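Local coordinates for protein lipolytic enzyme (Clostridium thermocellum, PDB 2VPT) that removes acetyl ester groups from xylan, serving as the SGNH-hydrolase catalytic domain of a cellulosomal family 3 carbohydrate esterase, at residues Lys7-Gly12 with His82-Val87; Trp78-Asn83 with Thr116-Val121; Val159-Ile164 with Lys185-Ile190. All coordinates share one frame; numbering follows the deposited sequence.

Interaction 1 of 3, residues Lys7-Gly12 with His82-Val87; sequences KIMPVG and HNPDVV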
loop_
_atom_site.group_PDB
_atom_site.type_symbol
_atom_site.label_atom_id
_atom_site.label_comp_id
_atom_site.label_asym_id
_atom_site.label_seq_id
_atom_site.Cartn_x
_atom_site.Cartn_y
_atom_site.Cartn_z
ATOM N N LYS A 7 6.314 8.832 19.197
ATOM C CA LYS A 7 5.305 8.313 18.266
ATOM C C LYS A 7 5.033 9.369 17.205
ATOM O O LYS A 7 4.635 10.498 17.522
ATOM C CB LYS A 7 4.004 7.967 18.983
ATOM C CG LYS A 7 4.111 6.747 19.896
ATOM C CD LYS A 7 2.789 6.426 20.570
ATOM C CE LYS A 7 2.852 5.098 21.315
ATOM N NZ LYS A 7 1.528 4.688 21.879
ATOM N N ILE A 8 5.272 9.007 15.952
ATOM C CA ILE A 8 5.109 9.894 14.819
ATOM C C ILE A 8 4.077 9.293 13.878
ATOM O O ILE A 8 4.208 8.140 13.485
ATOM C CB ILE A 8 6.421 10.093 14.036
ATOM C CG1 ILE A 8 7.531 10.642 14.950
ATOM C CG2 ILE A 8 6.154 11.023 12.851
ATOM C CD1 ILE A 8 8.904 10.791 14.289
HETATM N N MSE A 9 3.045 10.062 13.534
HETATM C CA MSE A 9 2.027 9.608 12.600
HETATM C C MSE A 9 2.214 10.288 11.251
HETATM O O MSE A 9 1.933 11.484 11.110
HETATM C CB MSE A 9 0.635 9.914 13.122
HETATM C CG MSE A 9 -0.451 9.304 12.240
HETATM SE SE MSE A 9 -2.224 9.742 12.818
HETATM C CE MSE A 9 -2.237 8.892 13.632
ATOM N N PRO A 10 2.677 9.534 10.243
ATOM C CA PRO A 10 2.717 10.087 8.884
ATOM C C PRO A 10 1.324 10.094 8.269
ATOM O O PRO A 10 0.729 9.039 8.103
ATOM C CB PRO A 10 3.649 9.119 8.130
ATOM C CG PRO A 10 4.269 8.265 9.182
ATOM C CD PRO A 10 3.261 8.178 10.278
ATOM N N VAL A 11 0.813 11.278 7.953
ATOM C CA VAL A 11 -0.537 11.450 7.417
ATOM C C VAL A 11 -0.408 12.046 6.017
ATOM O O VAL A 11 0.235 13.074 5.832
ATOM C CB VAL A 11 -1.385 12.395 8.285
ATOM C CG1 VAL A 11 -2.751 12.609 7.653
ATOM C CG2 VAL A 11 -1.520 11.851 9.665
ATOM N N GLY A 12 -1.015 11.422 5.016
ATOM C CA GLY A 12 -0.952 11.992 3.693
ATOM C C GLY A 12 -1.676 11.181 2.658
ATOM O O GLY A 12 -2.606 10.407 2.971
ATOM N N HIS A 82 -4.271 6.475 17.941
ATOM C CA HIS A 82 -2.814 6.284 17.943
ATOM C C HIS A 82 -2.051 7.237 18.852
ATOM O O HIS A 82 -0.892 6.981 19.168
ATOM C CB HIS A 82 -2.284 6.355 16.512
ATOM C CG HIS A 82 -2.855 5.296 15.630
ATOM N ND1 HIS A 82 -2.542 3.962 15.779
ATOM C CD2 HIS A 82 -3.761 5.364 14.627
ATOM C CE1 HIS A 82 -3.214 3.258 14.886
ATOM N NE2 HIS A 82 -3.967 4.082 14.180
ATOM N N ASN A 83 -2.703 8.323 19.259
ATOM C CA ASN A 83 -2.135 9.298 20.194
ATOM C C ASN A 83 -0.673 9.652 19.900
ATOM O O ASN A 83 0.198 9.539 20.751
ATOM C CB ASN A 83 -2.312 8.824 21.647
ATOM C CG ASN A 83 -2.081 9.927 22.653
ATOM O OD1 ASN A 83 -2.358 11.098 22.395
ATOM N ND2 ASN A 83 -1.562 9.552 23.816
ATOM N N PRO A 84 -0.400 10.126 18.684
ATOM C CA PRO A 84 0.973 10.438 18.338
ATOM C C PRO A 84 1.504 11.670 19.067
ATOM O O PRO A 84 0.739 12.567 19.409
ATOM C CB PRO A 84 0.882 10.747 16.847
ATOM C CG PRO A 84 -0.504 11.240 16.666
ATOM C CD PRO A 84 -1.329 10.437 17.587
ATOM N N ASP A 85 2.811 11.709 19.258
ATOM C CA ASP A 85 3.494 12.904 19.765
ATOM C C ASP A 85 3.696 13.938 18.657
ATOM O O ASP A 85 3.685 15.144 18.898
ATOM C CB ASP A 85 4.841 12.509 20.368
ATOM C CG ASP A 85 4.698 11.511 21.485
ATOM O OD1 ASP A 85 3.980 11.831 22.452
ATOM O OD2 ASP A 85 5.276 10.413 21.393
ATOM N N VAL A 86 3.858 13.452 17.428
ATOM C CA VAL A 86 4.207 14.260 16.276
ATOM C C VAL A 86 3.386 13.749 15.094
ATOM O O VAL A 86 3.175 12.534 14.950
ATOM C CB VAL A 86 5.712 14.105 15.933
ATOM C CG1 VAL A 86 6.103 14.898 14.700
ATOM C CG2 VAL A 86 6.595 14.530 17.116
ATOM N N VAL A 87 2.923 14.677 14.260
ATOM C CA VAL A 87 2.259 14.362 13.009
ATOM C C VAL A 87 3.079 14.951 11.873
ATOM O O VAL A 87 3.472 16.115 11.932
ATOM C CB VAL A 87 0.814 14.924 12.979
ATOM C CG1 VAL A 87 0.192 14.789 11.587
ATOM C CG2 VAL A 87 -0.015 14.236 14.030
HETATM O O HOH W 1 0.010 4.356 19.470
#
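Lys-7 and Asp-85 open the pairing of two parallel strands, 5-12 and 86-90, in the central sheet of the SGNH-type α/β/α fold. The Lys-7 carbonyl oxygen accepts two backbone N-H groups: Asp-85 N at 2.8 Å and Val-86 N at 3.1 Å. The two bonds differ in shape. Val-86 N lies nearly in line with the C=O bond, whereas Asp-85 N is tilted 26° from the carbonyl plane. Parallel register then continues with Met-9 N to Val-86 O, and Ile-8 and Val-86 lie side by side on one face of the sheet, CG1 to CB. Met-9, Val-11 and Val-87 serve the other face, which helix 68-82 covers; there Met-9 CB rests on Pro-84 CB at 3.8 Å.

The Lys-7 side chain can be traced outward. CB passes 3.7 Å from Asp-85 OD2, and CG is slightly farther from the same oxygen. CD then comes 4.0 Å from His-82 O, with Asn-83 O at a similar distance. Extended torsions beyond CG carry NZ on to a water, which it meets at 2.9 Å and which donates in turn to His-82 O.

Asp-85 uses OD2 for the backbone instead: Lys-7 N donates to its anti side at 2.9 Å, almost straight (171°). OD1 makes a weak, long ion pair with Lys-4. With Lys-7 NZ on water, the two residues are linked by a backbone-to-carboxylate hydrogen bond and not a salt bridge, one step ahead of the first bridge, Ile-8 with Val-86, where a side chain serves in place of a backbone carbonyl.

Interaction 2 of 3, residues Trp78-Asn83 with Thr116-Val121; sequences WLNTHN and TVKPNV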
loop_
_atom_site.group_PDB
_atom_site.type_symbol
_atom_site.label_atom_id
_atom_site.label_comp_id
_atom_site.label_asym_id
_atom_site.label_seq_id
_atom_site.Cartn_x
_atom_site.Cartn_y
_atom_site.Cartn_z
ATOM N N TRP A 78 -8.156 8.811 14.036
ATOM C CA TRP A 78 -6.777 8.341 13.953
ATOM C C TRP A 78 -5.948 8.905 15.109
ATOM O O TRP A 78 -5.169 8.193 15.734
ATOM C CB TRP A 78 -6.152 8.763 12.626
ATOM C CG TRP A 78 -6.864 8.264 11.412
ATOM C CD1 TRP A 78 -7.755 7.232 11.332
ATOM C CD2 TRP A 78 -6.712 8.757 10.090
ATOM N NE1 TRP A 78 -8.188 7.084 10.047
ATOM C CE2 TRP A 78 -7.542 7.990 9.255
ATOM C CE3 TRP A 78 -5.932 9.762 9.526
ATOM C CZ2 TRP A 78 -7.637 8.217 7.886
ATOM C CZ3 TRP A 78 -6.033 9.985 8.163
ATOM C CH2 TRP A 78 -6.875 9.218 7.367
ATOM N N LEU A 79 -6.100 10.195 15.378
ATOM C CA LEU A 79 -5.394 10.830 16.485
ATOM C C LEU A 79 -5.753 10.207 17.825
ATOM O O LEU A 79 -4.882 9.988 18.660
ATOM C CB LEU A 79 -5.710 12.328 16.508
ATOM C CG LEU A 79 -5.079 13.135 15.365
ATOM C CD1 LEU A 79 -5.698 14.536 15.265
ATOM C CD2 LEU A 79 -3.586 13.242 15.564
ATOM N N ASN A 80 -7.038 9.957 18.043
ATOM C CA ASN A 80 -7.462 9.371 19.314
ATOM C C ASN A 80 -6.994 7.923 19.448
ATOM O O ASN A 80 -6.615 7.488 20.534
ATOM C CB ASN A 80 -8.978 9.489 19.484
ATOM C CG ASN A 80 -9.421 10.912 19.829
ATOM O OD1 ASN A 80 -10.500 11.356 19.420
ATOM N ND2 ASN A 80 -8.588 11.630 20.578
ATOM N N THR A 81 -6.993 7.179 18.344
ATOM C CA THR A 81 -6.569 5.788 18.357
ATOM C C THR A 81 -5.071 5.647 18.606
ATOM O O THR A 81 -4.641 4.822 19.414
ATOM C CB THR A 81 -6.932 5.097 17.034
ATOM O OG1 THR A 81 -8.359 5.046 16.900
ATOM C CG2 THR A 81 -6.373 3.680 16.973
ATOM N N HIS A 82 -4.271 6.475 17.941
ATOM C CA HIS A 82 -2.814 6.284 17.943
ATOM C C HIS A 82 -2.051 7.237 18.852
ATOM O O HIS A 82 -0.892 6.981 19.168
ATOM C CB HIS A 82 -2.284 6.355 16.512
ATOM C CG HIS A 82 -2.855 5.296 15.630
ATOM N ND1 HIS A 82 -2.542 3.962 15.779
ATOM C CD2 HIS A 82 -3.761 5.364 14.627
ATOM C CE1 HIS A 82 -3.214 3.258 14.886
ATOM N NE2 HIS A 82 -3.967 4.082 14.180
ATOM N N ASN A 83 -2.703 8.323 19.259
ATOM C CA ASN A 83 -2.135 9.298 20.194
ATOM C C ASN A 83 -0.673 9.652 19.900
ATOM O O ASN A 83 0.198 9.539 20.751
ATOM C CB ASN A 83 -2.312 8.824 21.647
ATOM C CG ASN A 83 -2.081 9.927 22.653
ATOM O OD1 ASN A 83 -2.358 11.098 22.395
ATOM N ND2 ASN A 83 -1.562 9.552 23.816
ATOM N N THR A 116 -7.045 21.115 17.830
ATOM C CA THR A 116 -8.271 21.061 18.632
ATOM C C THR A 116 -8.393 19.696 19.308
ATOM O O THR A 116 -8.689 19.607 20.494
ATOM C CB THR A 116 -9.520 21.384 17.781
ATOM O OG1 THR A 116 -9.400 22.705 17.237
ATOM C CG2 THR A 116 -10.797 21.290 18.611
ATOM N N VAL A 117 -8.117 18.625 18.560
ATOM C CA VAL A 117 -8.204 17.271 19.080
ATOM C C VAL A 117 -7.009 16.894 19.955
ATOM O O VAL A 117 -7.175 16.221 20.973
ATOM C CB VAL A 117 -8.318 16.248 17.924
ATOM C CG1 VAL A 117 -8.306 14.817 18.469
ATOM C CG2 VAL A 117 -9.571 16.517 17.094
ATOM N N LYS A 118 -5.808 17.319 19.559
ATOM C CA LYS A 118 -4.574 17.023 20.304
ATOM C C LYS A 118 -3.747 18.290 20.526
ATOM O O LYS A 118 -2.785 18.564 19.823
ATOM C CB LYS A 118 -3.765 15.936 19.582
ATOM C CG LYS A 118 -4.459 14.572 19.575
ATOM C CD LYS A 118 -4.615 13.982 20.982
ATOM C CE LYS A 118 -5.125 12.555 20.959
ATOM N NZ LYS A 118 -5.243 11.998 22.333
ATOM N N PRO A 119 -4.149 19.104 21.529
ATOM C CA PRO A 119 -3.512 20.403 21.759
ATOM C C PRO A 119 -2.007 20.385 21.980
ATOM O O PRO A 119 -1.348 21.390 21.684
ATOM C CB PRO A 119 -4.210 20.920 23.022
ATOM C CG PRO A 119 -5.446 20.195 23.113
ATOM C CD PRO A 119 -5.274 18.870 22.444
ATOM N N ASN A 120 -1.468 19.264 22.467
ATOM C CA ASN A 120 -0.045 19.164 22.783
ATOM C C ASN A 120 0.813 18.538 21.686
ATOM O O ASN A 120 2.023 18.345 21.864
ATOM C CB ASN A 120 0.145 18.405 24.097
ATOM C CG ASN A 120 -0.391 19.179 25.291
ATOM O OD1 ASN A 120 -0.335 20.404 25.316
ATOM N ND2 ASN A 120 -0.918 18.467 26.265
ATOM N N VAL A 121 0.197 18.233 20.549
ATOM C CA VAL A 121 0.917 17.604 19.454
ATOM C C VAL A 121 1.879 18.594 18.799
ATOM O O VAL A 121 1.699 19.810 18.863
ATOM C CB VAL A 121 -0.066 17.010 18.416
ATOM C CG1 VAL A 121 -0.587 18.080 17.446
ATOM C CG2 VAL A 121 0.597 15.871 17.647
HETATM O O HOH W 2 -5.692 9.283 22.511
HETATM O O HOH W 3 -8.609 14.037 21.961
#
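Leu-79 packs against Val-117 and Lys-118 where the C-terminal ends of helices 68-82 and 104-117 meet, two neighbouring helices of the α/β/α sandwich. The tight part is apolar and centred on the buried Leu-79. Leu-79 CB sits 4.0 Å from Lys-118 CG and 4.1 Å from Val-117 CG1, and its CD1 reaches the same valine, the two side chains crossing obliquely. The methylene chain of Lys-118 thus belongs to the apolar side. A bend at chi2 (-65°) sets CD, and the extended remainder carries CE to 3.5 Å from Leu-79 O, a carbonyl that already accepts Asn-83 N at the end of the helix.

The loose side is polar and bridged by water, and both Asn-80 and Asn-83 are exposed there. Lys-118 NZ donates to Asn-83 OD1 at 3.0 Å, the side chains crossing at about a right angle. The donor stands above the amide plane, 56° out of it. One water accepts from NZ and donates to Asn-80 O; a second accepts from Asn-80 ND2 and donates to Val-117 O at 2.8 Å. Asn-80 ND2 meets Lys-118 CE and Val-117 CG1 only by packing.

Asn-83, with positive phi, is the first residue to leave helix 68-82. Its OD1 and, through water, Asn-80 O hold the ammonium beside the helix's C-terminal end, a placement that should be electrostatically favourable for a positive charge.

Interaction 3 of 3, residues Val159-Ile164 with Lys185-Ile190; sequences VKLSEI and KKIANI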
loop_
_atom_site.group_PDB
_atom_site.type_symbol
_atom_site.label_atom_id
_atom_site.label_comp_id
_atom_site.label_asym_id
_atom_site.label_seq_id
_atom_site.Cartn_x
_atom_site.Cartn_y
_atom_site.Cartn_z
ATOM N N VAL A 159 7.932 22.085 6.300
ATOM C CA VAL A 159 8.949 21.220 5.728
ATOM C C VAL A 159 8.966 21.464 4.228
ATOM O O VAL A 159 8.029 21.102 3.504
ATOM C CB VAL A 159 8.673 19.743 6.049
ATOM C CG1 VAL A 159 9.722 18.846 5.379
ATOM C CG2 VAL A 159 8.619 19.536 7.574
ATOM N N LYS A 160 10.020 22.125 3.761
ATOM C CA LYS A 160 10.095 22.541 2.369
ATOM C C LYS A 160 10.619 21.432 1.463
ATOM O O LYS A 160 11.730 21.494 0.947
ATOM C CB LYS A 160 10.982 23.792 2.247
ATOM C CG LYS A 160 10.869 24.485 0.899
ATOM C CD LYS A 160 11.659 25.782 0.847
ATOM C CE LYS A 160 11.937 26.225 -0.557
ATOM N NZ LYS A 160 12.396 27.647 -0.592
ATOM N N LEU A 161 9.797 20.414 1.237
ATOM C CA LEU A 161 10.159 19.351 0.309
ATOM C C LEU A 161 10.434 19.864 -1.102
ATOM O O LEU A 161 11.179 19.243 -1.876
ATOM C CB LEU A 161 9.085 18.253 0.282
ATOM C CG LEU A 161 8.809 17.564 1.624
ATOM C CD1 LEU A 161 7.773 16.474 1.468
ATOM C CD2 LEU A 161 10.094 17.000 2.233
ATOM N N SER A 162 9.842 21.012 -1.448
ATOM C CA SER A 162 10.078 21.610 -2.763
ATOM C C SER A 162 11.508 22.098 -2.996
ATOM O O SER A 162 11.851 22.407 -4.142
ATOM C CB SER A 162 9.112 22.765 -3.011
ATOM O OG SER A 162 9.274 23.792 -2.052
ATOM N N GLU A 163 12.329 22.133 -1.944
ATOM C CA GLU A 163 13.749 22.493 -2.091
ATOM C C GLU A 163 14.592 21.335 -2.637
ATOM O O GLU A 163 15.798 21.502 -2.900
ATOM C CB GLU A 163 14.317 23.021 -0.770
ATOM C CG GLU A 163 14.835 21.949 0.190
ATOM C CD GLU A 163 15.294 22.511 1.512
ATOM O OE1 GLU A 163 14.848 23.609 1.905
ATOM O OE2 GLU A 163 16.103 21.833 2.178
ATOM N N ILE A 164 13.978 20.166 -2.810
ATOM C CA ILE A 164 14.605 19.035 -3.480
ATOM C C ILE A 164 15.354 19.478 -4.736
ATOM O O ILE A 164 14.851 20.286 -5.517
ATOM C CB ILE A 164 13.549 17.923 -3.813
ATOM C CG1 ILE A 164 14.227 16.665 -4.361
ATOM C CG2 ILE A 164 12.484 18.462 -4.783
ATOM C CD1 ILE A 164 13.299 15.449 -4.396
ATOM N N LYS A 185 14.287 8.961 -1.140
ATOM C CA LYS A 185 15.447 9.166 -0.283
ATOM C C LYS A 185 15.788 10.636 -0.152
ATOM O O LYS A 185 16.054 11.111 0.936
ATOM C CB LYS A 185 16.661 8.392 -0.804
ATOM C CG LYS A 185 16.685 6.938 -0.427
ATOM C CD LYS A 185 17.975 6.290 -0.894
ATOM C CE LYS A 185 19.221 6.927 -0.332
ATOM N NZ LYS A 185 20.413 6.086 -0.687
ATOM N N LYS A 186 15.752 11.365 -1.261
ATOM C CA LYS A 186 15.949 12.819 -1.197
ATOM C C LYS A 186 14.907 13.492 -0.297
ATOM O O LYS A 186 15.215 14.377 0.495
ATOM C CB LYS A 186 15.887 13.439 -2.594
ATOM C CG LYS A 186 17.064 13.083 -3.517
ATOM C CD LYS A 186 16.923 13.832 -4.854
ATOM C CE LYS A 186 18.000 13.498 -5.868
ATOM N NZ LYS A 186 17.869 14.349 -7.079
ATOM N N ILE A 187 13.652 13.067 -0.423
ATOM C CA ILE A 187 12.583 13.615 0.401
ATOM C C ILE A 187 12.808 13.308 1.880
ATOM O O ILE A 187 12.674 14.173 2.730
ATOM C CB ILE A 187 11.213 13.081 -0.093
ATOM C CG1 ILE A 187 10.861 13.671 -1.469
ATOM C CG2 ILE A 187 10.102 13.326 0.935
ATOM C CD1 ILE A 187 10.557 15.143 -1.471
ATOM N N ALA A 188 13.199 12.069 2.183
ATOM C CA ALA A 188 13.529 11.691 3.553
ATOM C C ALA A 188 14.605 12.598 4.158
ATOM O O ALA A 188 14.526 12.980 5.320
ATOM C CB ALA A 188 13.999 10.248 3.603
ATOM N N ASN A 189 15.609 12.925 3.353
ATOM C CA ASN A 189 16.677 13.807 3.839
ATOM C C ASN A 189 16.203 15.205 4.177
ATOM O O ASN A 189 16.696 15.813 5.125
ATOM C CB ASN A 189 17.876 13.769 2.902
ATOM C CG ASN A 189 18.754 12.542 3.188
ATOM O OD1 ASN A 189 18.553 11.481 2.634
ATOM N ND2 ASN A 189 19.678 12.688 4.129
ATOM N N ILE A 190 15.193 15.693 3.450
ATOM C CA ILE A 190 14.630 17.009 3.735
ATOM C C ILE A 190 13.748 16.948 4.990
ATOM O O ILE A 190 13.824 17.819 5.845
ATOM C CB ILE A 190 13.881 17.580 2.524
ATOM C CG1 ILE A 190 14.818 17.717 1.314
ATOM C CG2 ILE A 190 13.247 18.932 2.873
ATOM C CD1 ILE A 190 14.113 17.928 -0.004
#
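The carboxylate of Glu-163 is the flat side-chain group that touches Ile-190: OE2 lies 4.1 Å from Ile-190 CG2 and forms a salt bridge with Lys-193 NZ, while OE1 hydrogen-bonds with Tyr-194 OH. Two backbone groups also touch Ile-190, its CD1 3.6 Å from Ile-164 N and its CG2 3.5 Å from Lys-160 O; the remainder is apolar side-chain packing. In the SGNH α/β/α sandwich this is the turn after strand 156-159 packed on the C-terminal helix 181-203. An inverse gamma turn centred on Lys-160 leads into a 3-10 segment, 161-163, which with its flanks presents the Leu-161 and Ile-164 side chains and the Lys-160 and Leu-161 carbonyl oxygens to the helix.

Ile-190 carries the largest share of the contact, and Leu-161 CD2 meets its CG2 at 3.8 Å. One turn back, Ile-187 CD1 lies between Leu-161 CB (3.9 Å) and Ile-164 CD1 (4.0 Å), its side chain crossing that of Leu-161 at about a right angle. Lys-186 sends NZ away to Gln-165 O and, as a salt bridge, to Asp-171, leaving its aliphatic part for Ile-164. Ile-164 CG1, anti to the backbone N (chi1 -173°), leads to Ile-164 CD1, 3.7 Å from Lys-186 CB.

From the N terminus, strand 5-12 comes first, and interaction 1 brings residues 82-87 back to it after a 69-residue loop that includes strand 41-44, with its calcium ligands Asp-43 and Phe-44, and strand 59-62. Segment 78-83 begins inside that loop and overlaps its closing segment at His-82 and Asn-83; interaction 2 then closes a shorter loop through strand 86-90 and helix 104-117. The two are chained rather than nested; they touch, Asp-85 O meeting Val-121 CG2. Interaction 3 follows in series, closing a 20-residue loop that carries helix 168-171 and joining strand 156-159 to helix 181-203 on the opposite side of the chain's centre, about 19 Å from interaction 1, centre to centre.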